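PDB 4R0G: Lpg0393 helical bundle domain-containing protein from Legionella pneumophila subsp. pneumophila str. Philadelphia 1, which acts as a guanine-nucleotide exchange factor for the small GTPases Rab5, Rab21 and Rab22, probably through a VPS9-like domain. Local coordinates for residues Met73-Arg79 with Phe162-Tyr166; Leu67-His71 with Ser83-Thr87; Leu9-Arg13 with Asp59-Phe64. All blocks are in the same frame, centred on the assembly; numbering follows the deposited sequence.

Contact 1: Met73-Arg79 with Phe162-Tyr166; sequences MESRPLR and FDQIY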
loop_
_atom_site.group_PDB
_atom_site.type_symbol
_atom_site.label_atom_id
_atom_site.label_comp_id
_atom_site.label_asym_id
_atom_site.label_seq_id
_atom_site.Cartn_x
_atom_site.Cartn_y
_atom_site.Cartn_z
ATOM N N MET A 73 5.292 6.358 -5.171
ATOM C CA MET A 73 5.131 7.147 -3.947
ATOM C C MET A 73 4.879 6.242 -2.734
ATOM O O MET A 73 4.363 5.119 -2.856
ATOM C CB MET A 73 4.040 8.207 -4.088
ATOM C CG MET A 73 3.979 8.814 -5.451
ATOM S SD MET A 73 3.553 10.557 -5.606
ATOM C CE MET A 73 2.848 10.952 -4.011
ATOM N N GLU A 74 5.276 6.732 -1.564
ATOM C CA GLU A 74 5.122 5.974 -0.332
ATOM C C GLU A 74 3.658 5.857 0.064
ATOM O O GLU A 74 3.273 4.933 0.784
ATOM C CB GLU A 74 5.934 6.606 0.813
ATOM C CG GLU A 74 7.303 5.974 1.075
ATOM C CD GLU A 74 8.336 6.335 0.000
ATOM O OE1 GLU A 74 9.453 5.762 0.042
ATOM O OE2 GLU A 74 8.041 7.190 -0.884
ATOM N N SER A 75 2.833 6.791 -0.409
ATOM C CA SER A 75 1.413 6.741 -0.099
ATOM C C SER A 75 0.743 5.624 -0.901
ATOM O O SER A 75 -0.437 5.323 -0.680
ATOM C CB SER A 75 0.770 8.077 -0.381
ATOM O OG SER A 75 1.699 9.126 -0.170
ATOM N N ARG A 76 1.529 5.025 -1.810
ATOM C CA ARG A 76 1.165 3.891 -2.672
ATOM C C ARG A 76 -0.241 3.923 -3.273
ATOM O O ARG A 76 -1.023 2.979 -3.073
ATOM C CB ARG A 76 1.389 2.539 -1.979
ATOM C CG ARG A 76 2.831 2.128 -1.781
ATOM C CD ARG A 76 3.496 1.442 -2.969
ATOM N NE ARG A 76 4.946 1.629 -2.866
ATOM C CZ ARG A 76 5.829 1.464 -3.849
ATOM N NH1 ARG A 76 5.431 1.077 -5.071
ATOM N NH2 ARG A 76 7.124 1.697 -3.590
ATOM N N PRO A 77 -0.547 4.961 -4.071
ATOM C CA PRO A 77 -1.935 5.136 -4.523
ATOM C C PRO A 77 -2.398 3.970 -5.398
ATOM O O PRO A 77 -3.597 3.758 -5.540
ATOM C CB PRO A 77 -1.883 6.448 -5.313
ATOM C CG PRO A 77 -0.439 6.471 -5.854
ATOM C CD PRO A 77 0.388 5.884 -4.747
ATOM N N LEU A 78 -1.485 3.194 -5.971
ATOM C CA LEU A 78 -1.954 2.134 -6.861
ATOM C C LEU A 78 -1.593 0.779 -6.311
ATOM O O LEU A 78 -0.453 0.356 -6.431
ATOM C CB LEU A 78 -1.338 2.310 -8.261
ATOM C CG LEU A 78 -1.592 3.631 -8.995
ATOM C CD1 LEU A 78 -0.436 3.945 -9.920
ATOM C CD2 LEU A 78 -2.908 3.622 -9.783
ATOM N N ARG A 79 -2.571 0.064 -5.768
ATOM C CA ARG A 79 -2.312 -1.225 -5.137
ATOM C C ARG A 79 -3.023 -2.274 -5.950
ATOM O O ARG A 79 -3.764 -1.924 -6.858
ATOM C CB ARG A 79 -2.844 -1.230 -3.690
ATOM C CG ARG A 79 -2.469 0.006 -2.823
ATOM C CD ARG A 79 -2.673 -0.264 -1.311
ATOM N NE ARG A 79 -3.195 0.866 -0.514
ATOM C CZ ARG A 79 -2.632 2.067 -0.437
ATOM N NH1 ARG A 79 -1.532 2.301 -1.111
ATOM N NH2 ARG A 79 -3.163 3.031 0.305
ATOM N N PHE A 162 -1.189 12.446 -8.658
ATOM C CA PHE A 162 -1.334 11.810 -7.383
ATOM C C PHE A 162 -2.649 12.161 -6.695
ATOM O O PHE A 162 -3.452 11.271 -6.349
ATOM C CB PHE A 162 -0.190 12.218 -6.478
ATOM C CG PHE A 162 -0.306 11.649 -5.095
ATOM C CD1 PHE A 162 -0.389 10.273 -4.899
ATOM C CD2 PHE A 162 -0.350 12.481 -3.981
ATOM C CE1 PHE A 162 -0.502 9.739 -3.603
ATOM C CE2 PHE A 162 -0.463 11.946 -2.683
ATOM C CZ PHE A 162 -0.537 10.585 -2.501
ATOM N N ASP A 163 -2.865 13.455 -6.492
ATOM C CA ASP A 163 -4.026 13.887 -5.732
ATOM C C ASP A 163 -5.296 13.398 -6.396
ATOM O O ASP A 163 -6.257 13.043 -5.697
ATOM C CB ASP A 163 -4.038 15.408 -5.508
ATOM C CG ASP A 163 -2.933 15.871 -4.528
ATOM O OD1 ASP A 163 -2.770 15.279 -3.428
ATOM O OD2 ASP A 163 -2.214 16.837 -4.869
ATOM N N GLN A 164 -5.281 13.334 -7.731
ATOM C CA GLN A 164 -6.490 12.946 -8.461
ATOM C C GLN A 164 -6.675 11.437 -8.692
ATOM O O GLN A 164 -7.786 10.974 -8.952
ATOM C CB GLN A 164 -6.668 13.774 -9.761
ATOM C CG GLN A 164 -5.528 13.673 -10.743
ATOM C CD GLN A 164 -5.580 14.733 -11.843
ATOM O OE1 GLN A 164 -6.283 14.586 -12.857
ATOM N NE2 GLN A 164 -4.826 15.814 -11.642
ATOM N N ILE A 165 -5.597 10.671 -8.580
ATOM C CA ILE A 165 -5.707 9.217 -8.522
ATOM C C ILE A 165 -6.105 8.782 -7.111
ATOM O O ILE A 165 -7.027 7.978 -6.926
ATOM C CB ILE A 165 -4.371 8.546 -8.861
ATOM C CG1 ILE A 165 -4.081 8.664 -10.346
ATOM C CG2 ILE A 165 -4.365 7.079 -8.464
ATOM C CD1 ILE A 165 -2.725 8.105 -10.710
ATOM N N TYR A 166 -5.408 9.319 -6.114
ATOM C CA TYR A 166 -5.595 8.865 -4.743
ATOM C C TYR A 166 -6.971 9.277 -4.290
ATOM O O TYR A 166 -7.605 8.597 -3.493
ATOM C CB TYR A 166 -4.543 9.478 -3.817
ATOM C CG TYR A 166 -4.202 8.634 -2.606
ATOM C CD1 TYR A 166 -4.758 7.384 -2.427
ATOM C CD2 TYR A 166 -3.315 9.089 -1.654
ATOM C CE1 TYR A 166 -4.452 6.598 -1.335
ATOM C CE2 TYR A 166 -2.999 8.312 -0.539
ATOM C CZ TYR A 166 -3.574 7.061 -0.386
ATOM O OH TYR A 166 -3.249 6.282 0.718
#
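Phe162 holds CG anti to its backbone N (chi1 177°), which carries the ring across to Met73, whose own chain, bent at both chi2 and chi3, folds its methyl back over it. Met73 CE rests over the middle of one ring face, 3.3 Å from the Phe162 centroid, a CH-pi contact; the sulfur lies obliquely to the same ring, making this a Met-aromatic pair. Pro77 meets the ring differently: its CG comes to the edge, 3.9 Å from Phe162 CD1, with the two side chains crossing at about a right angle. Pro77 also presents its CA over a face of the Tyr166 ring and its CB to Ile165 CG2, so one proline touches three side chains spaced within about one turn of the helix. Beyond it, Leu78 CD2 touches Ile165 CG2 at 4.0 Å. The polar edge of the contact is formed by Arg79, whose NH2 donates to Tyr166 OH over 3.3 Å, bent to 141° and lying close to the guanidinium plane; that plane stands 82° from the tyrosine ring. Ser75 CB packs against Phe162 CZ, while its OG is bonded to Asp177 of the second subunit. The type I turn from Met73 to Arg76 therefore faces helix 155-183 of its own chain and also the dimer partner. Tyr173, further along helix 155-183, binds the backbone of Pro77 and Arg79, and Pro77 and Leu78 also pack on helix 58-71, wedging the loop between the two helices.

Contact 2: Leu67-His71 with Ser83-Thr87; sequences LYAVH and SYALT
Leu67-His71 and Ser83-Thr87 are helical segments running roughly antiparallel, their axes 134° apart in direction and 11.2 Å apart at closest approach, the CA of Tyr68 lying nearest that of Leu86 and the CA of His71 nearest that of Ser83. The spacing is bridged mainly by Leu86 and His71. Leu86 swings its CG away from its backbone N (chi1 -176°), toward the other helix, and its two methyls part company. Leu86 CD2 sits over the centre of one face of the His71 ring, 3.5 Å from the ring centroid, a CH-pi contact. Leu86 CD2 also lies 3.7 Å from Tyr68 CE1, oblique to that ring, and so touches two aromatic rings. CD1 turns to Leu67, where the two leucines meet end to end through their methyls and Leu67 CD1 comes within 3.6 Å of Leu86 CD1.

These helices, 58-71 and 80-101, follow one another in the chain and belong to the all-helical VPS9-like domain; the short connection between them makes the pair a helical hairpin, splayed rather than strictly antiparallel. Near its closed end, His71 NE2 and Ser83 OG share a hydrogen bond of 3.2 Å, nearly straight at 164°, with either group able to donate. The serine oxygen lies at the imidazole edge, near the ring plane, so the bond and the methyl over the face together restrict how the ring can turn. Thr87 adds a looser touch from CG2 to His71 CE1. Away from Leu86, Leu67 is packed by Tyr17 and Phe20 of helix 17-20 and by Ile165 of helix 155-183, while Tyr68 touches Val150 of helix 132-151.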
loop_
_atom_site.group_PDB
_atom_site.type_symbol
_atom_site.label_atom_id
_atom_site.label_comp_id
_atom_site.label_asym_id
_atom_site.label_seq_id
_atom_site.Cartn_x
_atom_site.Cartn_y
_atom_site.Cartn_z
ATOM N N LEU A 67 2.946 8.512 -14.538
ATOM C CA LEU A 67 2.124 7.494 -13.901
ATOM C C LEU A 67 2.965 6.598 -12.984
ATOM O O LEU A 67 2.633 6.396 -11.824
ATOM C CB LEU A 67 1.405 6.661 -14.964
ATOM C CG LEU A 67 0.005 6.096 -14.643
ATOM C CD1 LEU A 67 -0.232 4.779 -15.369
ATOM C CD2 LEU A 67 -0.251 5.908 -13.161
ATOM N N TYR A 68 4.075 6.098 -13.500
ATOM C CA TYR A 68 4.963 5.236 -12.734
ATOM C C TYR A 68 5.521 5.924 -11.503
ATOM O O TYR A 68 5.509 5.368 -10.402
ATOM C CB TYR A 68 6.142 4.817 -13.596
ATOM C CG TYR A 68 6.647 3.463 -13.224
ATOM C CD1 TYR A 68 6.142 2.337 -13.846
ATOM C CD2 TYR A 68 7.616 3.299 -12.231
ATOM C CE1 TYR A 68 6.600 1.072 -13.505
ATOM C CE2 TYR A 68 8.073 2.033 -11.873
ATOM C CZ TYR A 68 7.563 0.928 -12.521
ATOM O OH TYR A 68 7.995 -0.333 -12.206
ATOM N N ALA A 69 6.053 7.124 -11.700
ATOM C CA ALA A 69 6.594 7.902 -10.593
ATOM C C ALA A 69 5.564 7.949 -9.470
ATOM O O ALA A 69 5.899 7.847 -8.289
ATOM C CB ALA A 69 6.926 9.309 -11.058
ATOM N N VAL A 70 4.300 8.091 -9.853
ATOM C CA VAL A 70 3.215 8.060 -8.891
ATOM C C VAL A 70 3.129 6.687 -8.220
ATOM O O VAL A 70 2.979 6.589 -7.025
ATOM C CB VAL A 70 1.870 8.400 -9.533
ATOM C CG1 VAL A 70 0.779 8.279 -8.493
ATOM C CG2 VAL A 70 1.891 9.813 -10.172
ATOM N N HIS A 71 3.252 5.622 -8.998
ATOM C CA HIS A 71 3.142 4.270 -8.474
ATOM C C HIS A 71 4.231 4.009 -7.434
ATOM O O HIS A 71 4.098 3.119 -6.584
ATOM C CB HIS A 71 3.206 3.281 -9.640
ATOM C CG HIS A 71 3.035 1.842 -9.261
ATOM N ND1 HIS A 71 4.105 1.010 -9.002
ATOM C CD2 HIS A 71 1.927 1.070 -9.155
ATOM C CE1 HIS A 71 3.662 -0.206 -8.733
ATOM N NE2 HIS A 71 2.343 -0.201 -8.818
ATOM N N SER A 83 -2.382 -1.895 -9.659
ATOM C CA SER A 83 -0.951 -2.068 -9.717
ATOM C C SER A 83 -0.557 -3.084 -10.776
ATOM O O SER A 83 0.339 -2.820 -11.581
ATOM C CB SER A 83 -0.383 -2.469 -8.368
ATOM O OG SER A 83 0.887 -3.026 -8.598
ATOM N N TYR A 84 -1.231 -4.233 -10.783
ATOM C CA TYR A 84 -0.983 -5.257 -11.802
ATOM C C TYR A 84 -1.133 -4.667 -13.204
ATOM O O TYR A 84 -0.370 -5.014 -14.108
ATOM C CB TYR A 84 -1.918 -6.461 -11.615
ATOM C CG TYR A 84 -1.665 -7.648 -12.547
ATOM C CD1 TYR A 84 -0.618 -8.536 -12.310
ATOM C CD2 TYR A 84 -2.503 -7.906 -13.639
ATOM C CE1 TYR A 84 -0.390 -9.642 -13.149
ATOM C CE2 TYR A 84 -2.294 -9.006 -14.480
ATOM C CZ TYR A 84 -1.232 -9.874 -14.229
ATOM O OH TYR A 84 -1.001 -10.961 -15.062
ATOM N N ALA A 85 -2.120 -3.787 -13.387
ATOM C CA ALA A 85 -2.324 -3.160 -14.684
ATOM C C ALA A 85 -1.051 -2.448 -15.064
ATOM O O ALA A 85 -0.449 -2.713 -16.098
ATOM C CB ALA A 85 -3.457 -2.176 -14.619
ATOM N N LEU A 86 -0.628 -1.563 -14.172
ATOM C CA LEU A 86 0.511 -0.702 -14.393
ATOM C C LEU A 86 1.751 -1.494 -14.759
ATOM O O LEU A 86 2.422 -1.194 -15.742
ATOM C CB LEU A 86 0.751 0.132 -13.155
ATOM C CG LEU A 86 1.881 1.108 -13.408
ATOM C CD1 LEU A 86 1.424 2.507 -13.115
ATOM C CD2 LEU A 86 3.044 0.711 -12.515
ATOM N N THR A 87 2.035 -2.531 -13.988
ATOM C CA THR A 87 3.244 -3.316 -14.210
ATOM C C THR A 87 3.160 -4.122 -15.496
ATOM O O THR A 87 4.154 -4.249 -16.208
ATOM C CB THR A 87 3.531 -4.236 -13.026
ATOM O OG1 THR A 87 2.323 -4.927 -12.690
ATOM C CG2 THR A 87 4.007 -3.421 -11.811
#

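Contact 3: Leu9-Arg13 with Asp59-Phe64; sequences LQALR and DDIKKF
NE and NH2 of Arg13 each reach a different oxygen of Asp60. Arg13 NE donates to Asp60 OD1 over 3.0 Å at 164°, meeting that oxygen on its syn side but out of the carboxylate plane. Arg13 NH2 donates to Asp60 OD2 over 3.1 Å, using the syn lone pair. Both acceptors lie near the guanidinium plane, yet the two flat groups are turned 41° against each other, so the bidentate salt bridge is twisted. A bend at chi2 takes the arginine chain round so that Leu9 CB of its own helix lies over the centre of one guanidinium face.

Each partner has a further bond outside the pair. Arg13 NH2 also donates to the backbone O of Asn54, and Asp60 OD2 also accepts from Trp51 NE1, which ties both ends of the salt bridge to the end of helix 40-53 (Trp51) and the loop after it (Asn54). The buried carboxylate thus has three N-H donors, which would be expected to favour its charged form.

A second polar link runs from the other helix. Lys63, extended beyond CG, lays its chain beside the end of the 9-13 segment and gives NZ to Arg13 O at 3.1 Å, in the carbonyl plane on a lone pair. Lys63 NZ also forms a salt bridge with Asp59 OD2, 3.0 Å away, one turn earlier on its own helix. Beside these bonds, Leu12 CD2 packs against Asp60 O and its CD1 reaches the backbone at Phe64. The two segments cross at 64° with axes 9.9 Å apart, a steep helix-on-helix crossing in the all-helical VPS9-like domain, with apolar packing on one side and a charged network on the other.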
loop_
_atom_site.group_PDB
_atom_site.type_symbol
_atom_site.label_atom_id
_atom_site.label_comp_id
_atom_site.label_asym_id
_atom_site.label_seq_id
_atom_site.Cartn_x
_atom_site.Cartn_y
_atom_site.Cartn_z
ATOM N N LEU A 9 -5.317 5.067 -25.099
ATOM C CA LEU A 9 -4.098 5.863 -25.258
ATOM C C LEU A 9 -4.356 7.375 -25.266
ATOM O O LEU A 9 -3.510 8.157 -24.831
ATOM C CB LEU A 9 -3.334 5.436 -26.496
ATOM C CG LEU A 9 -2.902 3.979 -26.416
ATOM C CD1 LEU A 9 -2.286 3.553 -27.726
ATOM C CD2 LEU A 9 -1.922 3.778 -25.256
ATOM N N GLN A 10 -5.534 7.793 -25.728
ATOM C CA GLN A 10 -5.886 9.214 -25.661
ATOM C C GLN A 10 -5.952 9.649 -24.204
ATOM O O GLN A 10 -5.350 10.649 -23.816
ATOM C CB GLN A 10 -7.220 9.501 -26.357
ATOM C CG GLN A 10 -7.477 10.996 -26.615
ATOM C CD GLN A 10 -6.296 11.707 -27.277
ATOM O OE1 GLN A 10 -5.787 11.254 -28.311
ATOM N NE2 GLN A 10 -5.843 12.819 -26.671
ATOM N N ALA A 11 -6.659 8.860 -23.403
ATOM C CA ALA A 11 -6.741 9.094 -21.971
ATOM C C ALA A 11 -5.359 9.206 -21.332
ATOM O O ALA A 11 -5.136 10.074 -20.462
ATOM C CB ALA A 11 -7.579 7.998 -21.300
ATOM N N LEU A 12 -4.430 8.342 -21.758
ATOM C CA LEU A 12 -3.042 8.428 -21.264
ATOM C C LEU A 12 -2.383 9.769 -21.640
ATOM O O LEU A 12 -1.658 10.370 -20.846
ATOM C CB LEU A 12 -2.186 7.245 -21.734
ATOM C CG LEU A 12 -0.693 7.464 -21.433
ATOM C CD1 LEU A 12 -0.433 7.307 -19.940
ATOM C CD2 LEU A 12 0.252 6.589 -22.249
ATOM N N ARG A 13 -2.660 10.252 -22.849
ATOM C CA ARG A 13 -2.053 11.500 -23.322
ATOM C C ARG A 13 -2.693 12.680 -22.604
ATOM O O ARG A 13 -2.040 13.691 -22.356
ATOM C CB ARG A 13 -2.169 11.645 -24.858
ATOM C CG ARG A 13 -1.268 10.707 -25.701
ATOM C CD ARG A 13 -2.019 10.062 -26.893
ATOM N NE ARG A 13 -1.312 8.903 -27.494
ATOM C CZ ARG A 13 -1.794 8.124 -28.474
ATOM N NH1 ARG A 13 -2.994 8.368 -28.991
ATOM N NH2 ARG A 13 -1.082 7.096 -28.940
ATOM N N ASP A 59 6.253 10.691 -26.559
ATOM C CA ASP A 59 5.402 11.333 -25.569
ATOM C C ASP A 59 4.569 10.314 -24.754
ATOM O O ASP A 59 4.314 10.515 -23.569
ATOM C CB ASP A 59 4.542 12.422 -26.249
ATOM C CG ASP A 59 3.500 13.035 -25.310
ATOM O OD1 ASP A 59 3.930 13.773 -24.365
ATOM O OD2 ASP A 59 2.266 12.782 -25.530
ATOM N N ASP A 60 4.179 9.206 -25.372
ATOM C CA ASP A 60 3.408 8.171 -24.668
ATOM C C ASP A 60 4.237 7.646 -23.510
ATOM O O ASP A 60 3.734 7.382 -22.419
ATOM C CB ASP A 60 3.057 6.991 -25.605
ATOM C CG ASP A 60 1.896 7.292 -26.572
ATOM O OD1 ASP A 60 1.634 8.480 -26.889
ATOM O OD2 ASP A 60 1.257 6.315 -27.038
ATOM N N ILE A 61 5.522 7.495 -23.773
ATOM C CA ILE A 61 6.473 7.011 -22.789
ATOM C C ILE A 61 6.626 7.996 -21.640
ATOM O O ILE A 61 6.552 7.611 -20.473
ATOM C CB ILE A 61 7.835 6.797 -23.468
ATOM C CG1 ILE A 61 7.673 5.801 -24.595
ATOM C CG2 ILE A 61 8.895 6.339 -22.500
ATOM C CD1 ILE A 61 8.864 5.705 -25.441
ATOM N N LYS A 62 6.827 9.269 -21.974
ATOM C CA LYS A 62 7.084 10.282 -20.948
ATOM C C LYS A 62 5.913 10.525 -19.997
ATOM O O LYS A 62 6.104 10.836 -18.820
ATOM C CB LYS A 62 7.571 11.588 -21.590
ATOM C CG LYS A 62 9.081 11.625 -21.755
ATOM C CD LYS A 62 9.585 12.988 -22.120
ATOM C CE LYS A 62 11.099 12.971 -22.300
ATOM N NZ LYS A 62 11.607 14.258 -22.897
ATOM N N LYS A 63 4.702 10.387 -20.519
ATOM C CA LYS A 63 3.516 10.559 -19.698
ATOM C C LYS A 63 3.360 9.320 -18.853
ATOM O O LYS A 63 2.971 9.383 -17.685
ATOM C CB LYS A 63 2.271 10.837 -20.555
ATOM C CG LYS A 63 2.020 12.308 -20.735
ATOM C CD LYS A 63 1.283 12.613 -22.026
ATOM C CE LYS A 63 1.445 14.093 -22.416
ATOM N NZ LYS A 63 0.689 14.447 -23.672
ATOM N N PHE A 64 3.706 8.187 -19.431
ATOM C CA PHE A 64 3.601 6.953 -18.686
ATOM C C PHE A 64 4.616 7.002 -17.538
ATOM O O PHE A 64 4.414 6.377 -16.485
ATOM C CB PHE A 64 3.820 5.752 -19.611
ATOM C CG PHE A 64 3.737 4.446 -18.913
ATOM C CD1 PHE A 64 2.503 3.938 -18.520
ATOM C CD2 PHE A 64 4.899 3.720 -18.613
ATOM C CE1 PHE A 64 2.416 2.725 -17.860
ATOM C CE2 PHE A 64 4.823 2.487 -17.945
ATOM C CZ PHE A 64 3.582 1.999 -17.568
#

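From the N terminus, helix 5-14 meets helix 58-71 first: contact 3 closes a loop of 45 residues, more than half of them helical. Contact 2 follows in series on the C-terminal end of the same helix, closing the short link to helix 80-101, and touches contact 3 where Phe64 meets Leu86 O. Contact 1 starts inside that link and reaches forward 83 residues to helix 155-183, so its segments alternate with those of contact 2; the two touch directly through Pro77 on Val70 and Leu78 on His71. Helix 58-71 thereby joins the N-terminal helix, its hairpin partner and, through the connecting loop, the long helix 155-183.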